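Local coordinates for protein glycoside Hydrolase (Bacteroides uniformis, PDB 5T9X) that probably hydrolyses agarose-type galactans as a family 16 glycoside hydrolase in the agarose-degrading pathway of a human gut bacterium, and carries a bound sodium ion, at residues Trp67-Gln70 and Ser71-Asp75; Thr93-Tyr96 and His97-Ser101; Ile113-Asp117 and Gly118-Ile122; Met303-Ser307 and Trp308-Ser312. One frame throughout, in Å; residues are numbered along the deposited sequence.

Interaction 1. Residues Trp67-Gln70 and Ser71-Asp75; sequences WELQ and SQSDD. With NA (sodium ion), chain D.
Gln70 O is gripped by two donors of one residue, the hydroxyl and the backbone amide of Ser73. The shorter bond, from Ser73 OG to Gln70 O, measures 2.8 Å, and its donor lies only 20° from the carbonyl plane. The second, from Ser73 N to Gln70 O, is 3.2 Å long and arrives from well above that plane, 47° out of it. Ser73 can reach the same oxygen twice because its OG stands beside its own backbone N, opposite the carbonyl carbon (chi1 -50°). The hydrogen bond from Ser73 N closes a type I beta turn from Gln70 to Ser73, by which the chain leaves strand 65-69 of the antiparallel sheet. Leu69 packs alongside the turn: its CD1 lies 3.4 Å from Ser73 OG, an apolar methyl against the flank of a hydroxyl already engaged with the carbonyl.

The Gln70 side chain turns back along the strand. Bent at chi2, it brings NE2 to 3.0 Å from Glu68 O in a nearly straight bond; the acceptor lies in the amide plane, although NE2 itself sits above the plane of the Glu68 carbonyl. A weak second bond runs from Gln70 NE2 to Glu68 OE2. The side chain of Gln72 leads away from the turn, and its OE1 is hydrogen-bonded to Thr156 OG1. Farther along, Asp74 OD2 is met by Tyr78 and Trp92, and Asp75 O binds the sodium ion at 2.4 Å in a site completed by Glu51, Asn77, Gly118 and Asp332.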
loop_
_atom_site.group_PDB
_atom_site.type_symbol
_atom_site.label_atom_id
_atom_site.label_comp_id
_atom_site.label_asym_id
_atom_site.label_seq_id
_atom_site.Cartn_x
_atom_site.Cartn_y
_atom_site.Cartn_z
ATOM N N TRP A 67 -12.907 -17.601 10.361
ATOM C CA TRP A 67 -11.681 -16.998 9.868
ATOM C C TRP A 67 -10.491 -17.740 10.422
ATOM O O TRP A 67 -10.499 -18.059 11.568
ATOM C CB TRP A 67 -11.597 -15.542 10.316
ATOM C CG TRP A 67 -12.584 -14.689 9.639
ATOM C CD1 TRP A 67 -13.680 -14.099 10.189
ATOM C CD2 TRP A 67 -12.571 -14.324 8.268
ATOM N NE1 TRP A 67 -14.362 -13.385 9.236
ATOM C CE2 TRP A 67 -13.705 -13.512 8.042
ATOM C CE3 TRP A 67 -11.720 -14.622 7.194
ATOM C CZ2 TRP A 67 -14.009 -12.987 6.790
ATOM C CZ3 TRP A 67 -12.004 -14.080 5.952
ATOM C CH2 TRP A 67 -13.141 -13.266 5.760
ATOM N N GLU A 68 -9.467 -17.977 9.609
ATOM C CA GLU A 68 -8.249 -18.601 10.044
ATOM C C GLU A 68 -7.064 -17.672 9.725
ATOM O O GLU A 68 -6.814 -17.315 8.577
ATOM C CB GLU A 68 -8.097 -19.950 9.354
ATOM C CG GLU A 68 -6.757 -20.640 9.529
ATOM C CD GLU A 68 -6.666 -21.905 8.687
ATOM O OE1 GLU A 68 -7.241 -22.950 9.128
ATOM O OE2 GLU A 68 -6.034 -21.859 7.580
ATOM N N LEU A 69 -6.323 -17.317 10.765
ATOM C CA LEU A 69 -5.160 -16.479 10.623
ATOM C C LEU A 69 -4.114 -17.206 9.787
ATOM O O LEU A 69 -3.894 -18.385 9.984
ATOM C CB LEU A 69 -4.603 -16.167 11.999
ATOM C CG LEU A 69 -3.433 -15.201 12.027
ATOM C CD1 LEU A 69 -3.875 -13.779 11.667
ATOM C CD2 LEU A 69 -2.801 -15.261 13.402
ATOM N N GLN A 70 -3.481 -16.497 8.861
ATOM C CA GLN A 70 -2.485 -17.075 7.981
ATOM C C GLN A 70 -1.124 -16.716 8.517
ATOM O O GLN A 70 -0.967 -15.657 9.107
ATOM C CB GLN A 70 -2.659 -16.516 6.565
ATOM C CG GLN A 70 -4.025 -16.761 5.948
ATOM C CD GLN A 70 -4.310 -18.244 5.746
ATOM O OE1 GLN A 70 -3.726 -18.877 4.881
ATOM N NE2 GLN A 70 -5.205 -18.790 6.535
ATOM N N SER A 71 -0.126 -17.559 8.275
ATOM C CA SER A 71 1.193 -17.325 8.886
ATOM C C SER A 71 1.995 -16.203 8.259
ATOM O O SER A 71 2.977 -15.751 8.874
ATOM C CB SER A 71 2.038 -18.602 8.974
ATOM O OG SER A 71 2.218 -19.178 7.714
ATOM N N GLN A 72 1.573 -15.714 7.095
ATOM C CA GLN A 72 2.186 -14.493 6.522
ATOM C C GLN A 72 1.936 -13.225 7.363
ATOM O O GLN A 72 2.715 -12.285 7.259
ATOM C CB GLN A 72 1.698 -14.256 5.091
ATOM C CG GLN A 72 2.214 -12.999 4.423
ATOM C CD GLN A 72 3.694 -13.076 4.195
ATOM O OE1 GLN A 72 4.153 -13.932 3.449
ATOM N NE2 GLN A 72 4.461 -12.186 4.828
ATOM N N SER A 73 0.852 -13.201 8.164
ATOM C CA SER A 73 0.565 -12.116 9.091
ATOM C C SER A 73 1.774 -11.812 9.983
ATOM O O SER A 73 2.506 -12.730 10.346
ATOM C CB SER A 73 -0.601 -12.500 9.988
ATOM O OG SER A 73 -1.683 -12.971 9.242
ATOM N N ASP A 74 1.992 -10.545 10.323
ATOM C CA ASP A 74 3.147 -10.158 11.131
ATOM C C ASP A 74 2.787 -9.004 12.038
ATOM O O ASP A 74 2.309 -7.978 11.558
ATOM C CB ASP A 74 4.355 -9.785 10.244
ATOM C CG ASP A 74 5.723 -9.949 10.973
ATOM O OD1 ASP A 74 5.768 -9.925 12.231
ATOM O OD2 ASP A 74 6.771 -10.098 10.292
ATOM N N ASP A 75 3.029 -9.173 13.337
ATOM C CA ASP A 75 2.896 -8.083 14.305
ATOM C C ASP A 75 4.166 -7.212 14.460
ATOM O O ASP A 75 4.166 -6.198 15.189
ATOM C CB ASP A 75 2.399 -8.609 15.659
ATOM C CG ASP A 75 3.404 -9.511 16.386
ATOM O OD1 ASP A 75 4.624 -9.500 16.093
ATOM O OD2 ASP A 75 2.958 -10.222 17.307
HETATM NA NA NA D . 3.448 -4.233 16.250
#

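Interaction 2. Residues Thr93-Tyr96 and His97-Ser101; sequences TDYY and HANWS
Tyr96, His97 and Trp100 form a local aromatic cluster at the protein surface, in the loop between strands 92-93 and 106-108. The ring of Tyr96 sits in the middle, as its two faces show. Over one of them, near the rim, lies His97 ND1, 3.8 Å from Tyr96 CE2; the two planes meet at 43°, an oblique pairing. Trp100 approaches the opposite face with its edge, placing CE3 3.5 Å from Tyr96 CE2 in an offset edge-to-face contact with planes at 63°. With CG anti to its backbone N (chi1 -179°), Trp100 crosses the Tyr96 ring at a slant. Beyond the cluster, Tyr96 also meets the ring of Trp108 and touches Trp180 and Ile300.

Tyr95 lies apart from this cluster and meets mainly backbone. Its CE2 is 3.3 Å from Trp100 O, while Ala98 O stands at the ring edge, in plane. Its hydroxyl shares a water with Asn99 OD1, which accepts from that water at 2.9 Å. The close ring contacts suggest that the cluster is held largely by dispersion and the edge-to-face attraction of Trp100 for Tyr96, whereas the polar link between Tyr95 and Asn99 passes through a single water.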
loop_
_atom_site.group_PDB
_atom_site.type_symbol
_atom_site.label_atom_id
_atom_site.label_comp_id
_atom_site.label_asym_id
_atom_site.label_seq_id
_atom_site.Cartn_x
_atom_site.Cartn_y
_atom_site.Cartn_z
ATOM N N THR A 93 10.935 -9.952 2.145
ATOM C CA THR A 93 12.193 -9.471 1.580
ATOM C C THR A 93 12.160 -7.948 1.579
ATOM O O THR A 93 11.083 -7.356 1.528
ATOM C CB THR A 93 12.412 -9.955 0.141
ATOM O OG1 THR A 93 11.429 -9.372 -0.727
ATOM C CG2 THR A 93 12.374 -11.474 0.060
ATOM N N ASP A 94 13.336 -7.318 1.632
ATOM C CA ASP A 94 13.449 -5.835 1.696
ATOM C C ASP A 94 13.639 -5.164 0.314
ATOM O O ASP A 94 14.377 -4.177 0.177
ATOM C CB ASP A 94 14.556 -5.391 2.707
ATOM C CG ASP A 94 15.904 -6.094 2.482
ATOM O OD1 ASP A 94 16.018 -6.875 1.508
ATOM O OD2 ASP A 94 16.836 -5.896 3.307
ATOM N N TYR A 95 12.958 -5.699 -0.697
ATOM C CA TYR A 95 12.913 -5.086 -2.022
ATOM C C TYR A 95 11.573 -5.392 -2.665
ATOM O O TYR A 95 10.744 -6.050 -2.068
ATOM C CB TYR A 95 14.081 -5.579 -2.896
ATOM C CG TYR A 95 14.586 -4.538 -3.869
ATOM C CD1 TYR A 95 15.298 -3.437 -3.430
ATOM C CD2 TYR A 95 14.330 -4.642 -5.236
ATOM C CE1 TYR A 95 15.754 -2.468 -4.326
ATOM C CE2 TYR A 95 14.785 -3.688 -6.140
ATOM C CZ TYR A 95 15.507 -2.608 -5.685
ATOM O OH TYR A 95 15.951 -1.649 -6.569
ATOM N N TYR A 96 11.355 -4.862 -3.862
ATOM C CA TYR A 96 10.168 -5.136 -4.702
ATOM C C TYR A 96 10.330 -6.529 -5.237
ATOM O O TYR A 96 11.437 -7.050 -5.226
ATOM C CB TYR A 96 10.149 -4.108 -5.835
ATOM C CG TYR A 96 9.010 -4.085 -6.818
ATOM C CD1 TYR A 96 7.731 -3.689 -6.442
ATOM C CD2 TYR A 96 9.239 -4.321 -8.176
ATOM C CE1 TYR A 96 6.698 -3.602 -7.375
ATOM C CE2 TYR A 96 8.212 -4.240 -9.111
ATOM C CZ TYR A 96 6.956 -3.873 -8.714
ATOM O OH TYR A 96 5.982 -3.787 -9.659
ATOM N N HIS A 97 9.240 -7.103 -5.739
ATOM C CA HIS A 97 9.217 -8.487 -6.226
ATOM C C HIS A 97 10.035 -8.783 -7.528
ATOM O O HIS A 97 10.092 -9.917 -7.970
ATOM C CB HIS A 97 7.741 -9.036 -6.280
ATOM C CG HIS A 97 6.896 -8.590 -7.451
ATOM N ND1 HIS A 97 7.391 -7.953 -8.572
ATOM C CD2 HIS A 97 5.574 -8.772 -7.692
ATOM C CE1 HIS A 97 6.409 -7.710 -9.418
ATOM N NE2 HIS A 97 5.298 -8.212 -8.914
ATOM N N ALA A 98 10.639 -7.760 -8.130
ATOM C CA ALA A 98 11.431 -7.871 -9.366
ATOM C C ALA A 98 12.537 -6.842 -9.233
ATOM O O ALA A 98 12.458 -5.966 -8.361
ATOM C CB ALA A 98 10.572 -7.570 -10.602
ATOM N N ASN A 99 13.549 -6.911 -10.090
ATOM C CA ASN A 99 14.679 -6.007 -9.968
ATOM C C ASN A 99 14.409 -4.625 -10.626
ATOM O O ASN A 99 15.018 -4.251 -11.610
ATOM C CB ASN A 99 15.944 -6.678 -10.488
ATOM C CG ASN A 99 17.214 -5.921 -10.111
ATOM O OD1 ASN A 99 17.189 -4.903 -9.382
ATOM N ND2 ASN A 99 18.343 -6.398 -10.632
ATOM N N TRP A 100 13.500 -3.874 -10.022
ATOM C CA TRP A 100 13.101 -2.535 -10.450
ATOM C C TRP A 100 13.247 -1.608 -9.263
ATOM O O TRP A 100 12.799 -1.943 -8.156
ATOM C CB TRP A 100 11.638 -2.547 -10.882
ATOM C CG TRP A 100 11.114 -1.241 -11.376
ATOM C CD1 TRP A 100 11.720 -0.399 -12.239
ATOM C CD2 TRP A 100 9.854 -0.651 -11.064
ATOM N NE1 TRP A 100 10.924 0.684 -12.491
ATOM C CE2 TRP A 100 9.768 0.553 -11.777
ATOM C CE3 TRP A 100 8.787 -1.019 -10.246
ATOM C CZ2 TRP A 100 8.656 1.399 -11.701
ATOM C CZ3 TRP A 100 7.678 -0.160 -10.160
ATOM C CH2 TRP A 100 7.634 1.033 -10.882
ATOM N N SER A 101 13.830 -0.433 -9.485
ATOM C CA SER A 101 14.130 0.458 -8.379
ATOM C C SER A 101 12.979 1.398 -8.076
ATOM O O SER A 101 13.043 2.178 -7.112
ATOM C CB SER A 101 15.442 1.195 -8.617
ATOM O OG SER A 101 15.337 1.987 -9.772
HETATM O O HOH W 1 17.108 -1.995 -9.545
#

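Interaction 3. Residues Ile113-Asp117 and Gly118-Ile122; sequences ISVSD and GCLRI. With NA (sodium ion), chain D.
Gly118 follows Asp117 at the tip of a tight hairpin, its N only 3.2 Å from Ser116 C. Both tip residues have positive phi, as a type I' turn from Ser116 to Cys119 requires, and at Gly118 that backbone shape favours glycine. Gly118 O points to the sodium ion at 2.4 Å, in a site shared with Asp75, Asn77, Asp332 and Glu51. Cys119 closes the turn as the first hydrogen-bonded antiparallel pair, with Ser116: Cys119 N donates to Ser116 O from high above the carbonyl plane, while Ser116 N returns a bond to Cys119 O. Leu120 is in a non-hydrogen-bonded pair with Val115, and its CD1 lies 4.0 Å from both Val115 CG2 and Ile113 CG2.

Arg121 pairs with Ser114 through two backbone bonds, the shorter from Arg121 N to Ser114 O at 2.7 Å. Its side chain runs back toward the turn, CD 3.2 Å from Ser116 OG, and a bend at chi3 (55°) turns the guanidinium so that a water in its plane joins NH1 to Ser116 O. Replacing it by an alanine would probably leave that water without this N-H donor and strip the cover from Ser116 OG. A second water links Ser114 OG to Arg121 O. Ile122 ends the segment beside Ile113, with CG1 3.7 Å from Ile113 CD1. The two strands run antiparallel, their N-to-C directions 149° apart: strand 119-122 pairs antiparallel with strand 329-341, while Leu120 and Ile122 face Ile301 on strand 298-304 of the other sheet.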
loop_
_atom_site.group_PDB
_atom_site.type_symbol
_atom_site.label_atom_id
_atom_site.label_comp_id
_atom_site.label_asym_id
_atom_site.label_seq_id
_atom_site.Cartn_x
_atom_site.Cartn_y
_atom_site.Cartn_z
ATOM N N ILE A 113 14.715 -0.059 4.985
ATOM C CA ILE A 113 13.733 -0.894 5.676
ATOM C C ILE A 113 14.268 -1.357 7.020
ATOM O O ILE A 113 15.383 -1.892 7.100
ATOM C CB ILE A 113 13.437 -2.172 4.893
ATOM C CG1 ILE A 113 12.894 -1.839 3.510
ATOM C CG2 ILE A 113 12.506 -3.098 5.669
ATOM C CD1 ILE A 113 11.644 -0.989 3.501
ATOM N N SER A 114 13.439 -1.243 8.056
ATOM C CA SER A 114 13.760 -1.863 9.327
ATOM C C SER A 114 12.526 -2.138 10.171
ATOM O O SER A 114 11.416 -1.709 9.858
ATOM C CB SER A 114 14.754 -0.982 10.106
ATOM O OG SER A 114 14.180 0.262 10.499
ATOM N N VAL A 115 12.745 -2.893 11.241
ATOM C CA VAL A 115 11.730 -3.191 12.234
ATOM C C VAL A 115 12.320 -2.893 13.614
ATOM O O VAL A 115 13.402 -3.392 13.958
ATOM C CB VAL A 115 11.288 -4.647 12.158
ATOM C CG1 VAL A 115 10.131 -4.876 13.107
ATOM C CG2 VAL A 115 10.889 -5.003 10.736
ATOM N N SER A 116 11.612 -2.057 14.367
ATOM C CA SER A 116 11.980 -1.685 15.725
ATOM C C SER A 116 10.824 -0.995 16.424
ATOM O O SER A 116 9.996 -0.343 15.773
ATOM C CB SER A 116 13.195 -0.755 15.728
ATOM O OG SER A 116 12.824 0.563 15.408
ATOM N N ASP A 117 10.791 -1.124 17.751
ATOM C CA ASP A 117 9.754 -0.500 18.576
ATOM C C ASP A 117 8.318 -0.956 18.180
ATOM O O ASP A 117 7.352 -0.198 18.239
ATOM C CB ASP A 117 9.912 1.021 18.482
ATOM C CG ASP A 117 9.471 1.737 19.739
ATOM O OD1 ASP A 117 10.289 1.817 20.688
ATOM O OD2 ASP A 117 8.320 2.241 19.768
ATOM N N GLY A 118 8.196 -2.206 17.759
ATOM C CA GLY A 118 6.925 -2.779 17.372
ATOM C C GLY A 118 6.367 -2.419 15.993
ATOM O O GLY A 118 5.203 -2.768 15.729
ATOM N N CYS A 119 7.151 -1.754 15.122
ATOM C CA CYS A 119 6.705 -1.422 13.773
ATOM C C CYS A 119 7.699 -1.738 12.673
ATOM O O CYS A 119 8.900 -1.626 12.857
ATOM C CB CYS A 119 6.428 0.059 13.655
ATOM S SG CYS A 119 5.143 0.587 14.764
ATOM N N LEU A 120 7.155 -2.075 11.509
ATOM C CA LEU A 120 7.873 -1.977 10.248
ATOM C C LEU A 120 8.037 -0.488 9.965
ATOM O O LEU A 120 7.090 0.276 10.081
ATOM C CB LEU A 120 7.064 -2.627 9.141
ATOM C CG LEU A 120 7.636 -2.518 7.742
ATOM C CD1 LEU A 120 8.993 -3.197 7.672
ATOM C CD2 LEU A 120 6.662 -3.125 6.752
ATOM N N ARG A 121 9.248 -0.087 9.626
ATOM C CA ARG A 121 9.577 1.312 9.432
ATOM C C ARG A 121 10.232 1.468 8.060
ATOM O O ARG A 121 11.192 0.753 7.744
ATOM C CB ARG A 121 10.530 1.806 10.527
ATOM C CG ARG A 121 10.099 1.515 11.974
ATOM C CD ARG A 121 11.203 1.850 12.990
ATOM N NE ARG A 121 11.607 3.240 12.796
ATOM C CZ ARG A 121 11.048 4.305 13.381
ATOM N NH1 ARG A 121 10.070 4.179 14.309
ATOM N NH2 ARG A 121 11.495 5.522 13.033
ATOM N N ILE A 122 9.694 2.380 7.250
ATOM C CA ILE A 122 10.271 2.678 5.957
ATOM C C ILE A 122 10.684 4.125 5.956
ATOM O O ILE A 122 9.838 4.980 6.068
ATOM C CB ILE A 122 9.261 2.428 4.839
ATOM C CG1 ILE A 122 8.804 0.988 4.904
ATOM C CG2 ILE A 122 9.870 2.730 3.456
ATOM C CD1 ILE A 122 7.886 0.618 3.774
HETATM NA NA NA D . 3.448 -4.233 16.250
HETATM O O HOH W 2 13.482 1.929 8.553
HETATM O O HOH W 3 8.766 2.247 15.317
#

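Interaction 4. Residues Met303-Ser307 and Trp308-Ser312; sequences MEDQS and WRAIS
Gln306 O receives Ala310 N at 2.8 Å, with the donor nearly in line with the carbonyl bond, and a weak, bent bond from Arg309 N as well. Ser307 O is likewise met by Ile311 N, also at 2.8 Å. These bonds make the single turn of helix 307-310, with Gln306 at its N-cap position.

The amide of Gln306 is satisfied at both ends. Its NE2 donates to Glu304 OE1 (3.1 Å, 167°), an acceptor lying in the amide plane and met on the anti side, tilted from the carboxylate plane, and also to Glu194; its OE1 accepts from the hydroxyl of Tyr196. The side chain extends beyond CG alongside the indole of Trp308, the amide and ring planes 35° apart, with OE1 3.4 Å from Trp308 CZ2. A leucine in its place would probably leave Glu304 OE1 and the Tyr196 hydroxyl without this partner.

One water accepts from Gln306 N at 3.0 Å and from Arg309 NE at 3.1 Å, lying in the guanidinium plane, and so ties the backbone before the helix to a side chain within it. Arg309 NH2 is taken by Thr174 O, Ser307 OG by Ala104 O, and Asp305 OD2 by Ser315 and Thr147. Through Glu194, Gln306 reaches strand 188-195, which carries the EIDIIE signature of family 16 glycoside hydrolases, consistent with a place beside the substrate cleft of the beta-sandwich fold.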
loop_
_atom_site.group_PDB
_atom_site.type_symbol
_atom_site.label_atom_id
_atom_site.label_comp_id
_atom_site.label_asym_id
_atom_site.label_seq_id
_atom_site.Cartn_x
_atom_site.Cartn_y
_atom_site.Cartn_z
ATOM N N MET A 303 7.169 3.031 0.352
ATOM C CA MET A 303 6.891 4.402 -0.064
ATOM C C MET A 303 7.380 4.665 -1.492
ATOM O O MET A 303 8.280 3.997 -1.984
ATOM C CB MET A 303 7.486 5.407 0.896
ATOM C CG MET A 303 7.083 5.269 2.357
ATOM S SD MET A 303 8.015 6.419 3.443
ATOM C CE MET A 303 7.096 7.906 3.130
ATOM N N GLU A 304 6.763 5.645 -2.143
ATOM C CA GLU A 304 7.063 6.019 -3.523
ATOM C C GLU A 304 7.068 7.541 -3.638
ATOM O O GLU A 304 6.185 8.206 -3.124
ATOM C CB GLU A 304 6.003 5.457 -4.490
ATOM C CG GLU A 304 5.968 3.940 -4.598
ATOM C CD GLU A 304 4.847 3.363 -5.478
ATOM O OE1 GLU A 304 4.045 4.137 -6.081
ATOM O OE2 GLU A 304 4.762 2.095 -5.554
ATOM N N ASP A 305 8.080 8.083 -4.310
ATOM C CA ASP A 305 8.029 9.438 -4.865
ATOM C C ASP A 305 7.489 9.310 -6.283
ATOM O O ASP A 305 8.251 9.101 -7.230
ATOM C CB ASP A 305 9.428 10.055 -4.897
ATOM C CG ASP A 305 9.406 11.543 -5.051
ATOM O OD1 ASP A 305 8.313 12.128 -5.289
ATOM O OD2 ASP A 305 10.504 12.116 -4.902
ATOM N N GLN A 306 6.170 9.393 -6.413
ATOM C CA GLN A 306 5.500 9.005 -7.651
ATOM C C GLN A 306 5.717 10.028 -8.745
ATOM O O GLN A 306 5.698 11.217 -8.467
ATOM C CB GLN A 306 4.016 8.813 -7.409
ATOM C CG GLN A 306 3.712 7.555 -6.618
ATOM C CD GLN A 306 2.256 7.455 -6.213
ATOM O OE1 GLN A 306 1.517 8.435 -6.248
ATOM N NE2 GLN A 306 1.842 6.267 -5.802
ATOM N N SER A 307 5.906 9.556 -9.976
ATOM C CA SER A 307 6.319 10.401 -11.110
ATOM C C SER A 307 5.395 11.580 -11.405
ATOM O O SER A 307 5.839 12.717 -11.456
ATOM C CB SER A 307 6.481 9.551 -12.369
ATOM O OG SER A 307 7.351 8.470 -12.101
ATOM N N TRP A 308 4.121 11.289 -11.600
ATOM C CA TRP A 308 3.091 12.301 -11.899
ATOM C C TRP A 308 2.979 13.417 -10.854
ATOM O O TRP A 308 2.603 14.562 -11.173
ATOM C CB TRP A 308 1.739 11.618 -12.101
ATOM C CG TRP A 308 1.239 10.803 -10.907
ATOM C CD1 TRP A 308 1.651 9.542 -10.516
ATOM C CD2 TRP A 308 0.215 11.190 -9.978
ATOM N NE1 TRP A 308 0.955 9.145 -9.396
ATOM C CE2 TRP A 308 0.071 10.135 -9.044
ATOM C CE3 TRP A 308 -0.601 12.334 -9.844
ATOM C CZ2 TRP A 308 -0.856 10.189 -7.974
ATOM C CZ3 TRP A 308 -1.530 12.397 -8.764
ATOM C CH2 TRP A 308 -1.641 11.327 -7.848
ATOM N N ARG A 309 3.308 13.089 -9.609
ATOM C CA ARG A 309 3.381 14.086 -8.550
ATOM C C ARG A 309 4.716 14.795 -8.540
ATOM O O ARG A 309 4.781 16.004 -8.313
ATOM C CB ARG A 309 3.133 13.448 -7.201
ATOM C CG ARG A 309 1.658 13.212 -6.969
ATOM C CD ARG A 309 1.437 12.267 -5.820
ATOM N NE ARG A 309 2.004 12.793 -4.586
ATOM C CZ ARG A 309 1.412 13.664 -3.769
ATOM N NH1 ARG A 309 0.200 14.156 -4.031
ATOM N NH2 ARG A 309 2.049 14.040 -2.659
ATOM N N ALA A 310 5.789 14.048 -8.755
ATOM C CA ALA A 310 7.128 14.636 -8.697
ATOM C C ALA A 310 7.348 15.646 -9.828
ATOM O O ALA A 310 7.964 16.693 -9.656
ATOM C CB ALA A 310 8.197 13.558 -8.728
ATOM N N ILE A 311 6.814 15.333 -10.986
ATOM C CA ILE A 311 6.967 16.215 -12.114
ATOM C C ILE A 311 6.246 17.560 -11.942
ATOM O O ILE A 311 6.601 18.518 -12.604
ATOM C CB ILE A 311 6.548 15.487 -13.395
ATOM C CG1 ILE A 311 7.318 16.058 -14.571
ATOM C CG2 ILE A 311 5.047 15.526 -13.573
ATOM C CD1 ILE A 311 7.243 15.149 -15.771
ATOM N N SER A 312 5.259 17.622 -11.049
ATOM C CA SER A 312 4.528 18.840 -10.753
ATOM C C SER A 312 4.974 19.529 -9.443
ATOM O O SER A 312 4.275 20.416 -8.948
ATOM C CB SER A 312 3.019 18.537 -10.731
ATOM O OG SER A 312 2.631 17.879 -11.940
HETATM O O HOH W 4 4.568 10.969 -4.447
#

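Interactions 1 to 4 follow one another along the chain, each a local feature of one continuous segment. Interactions 1 and 3 have centres about 18 Å apart, reach the same antiparallel sheet and each give one backbone oxygen to the same sodium ion, so the metal ties the loop after strand 65-69 to the hairpin 113-122. Interaction 3 also touches interaction 2, Asp94 CB lying 4.0 Å from Ile113 CG1, and interaction 4, where Ile122 O meets Met303 SD at 3.5 Å. Interactions 1 and 4 lie about 33 Å apart between centres, on opposite sides of the chain's centre. The sodium ion lies 22.6 Å from Glu304 CA, and its bridging position is consistent with a structural role.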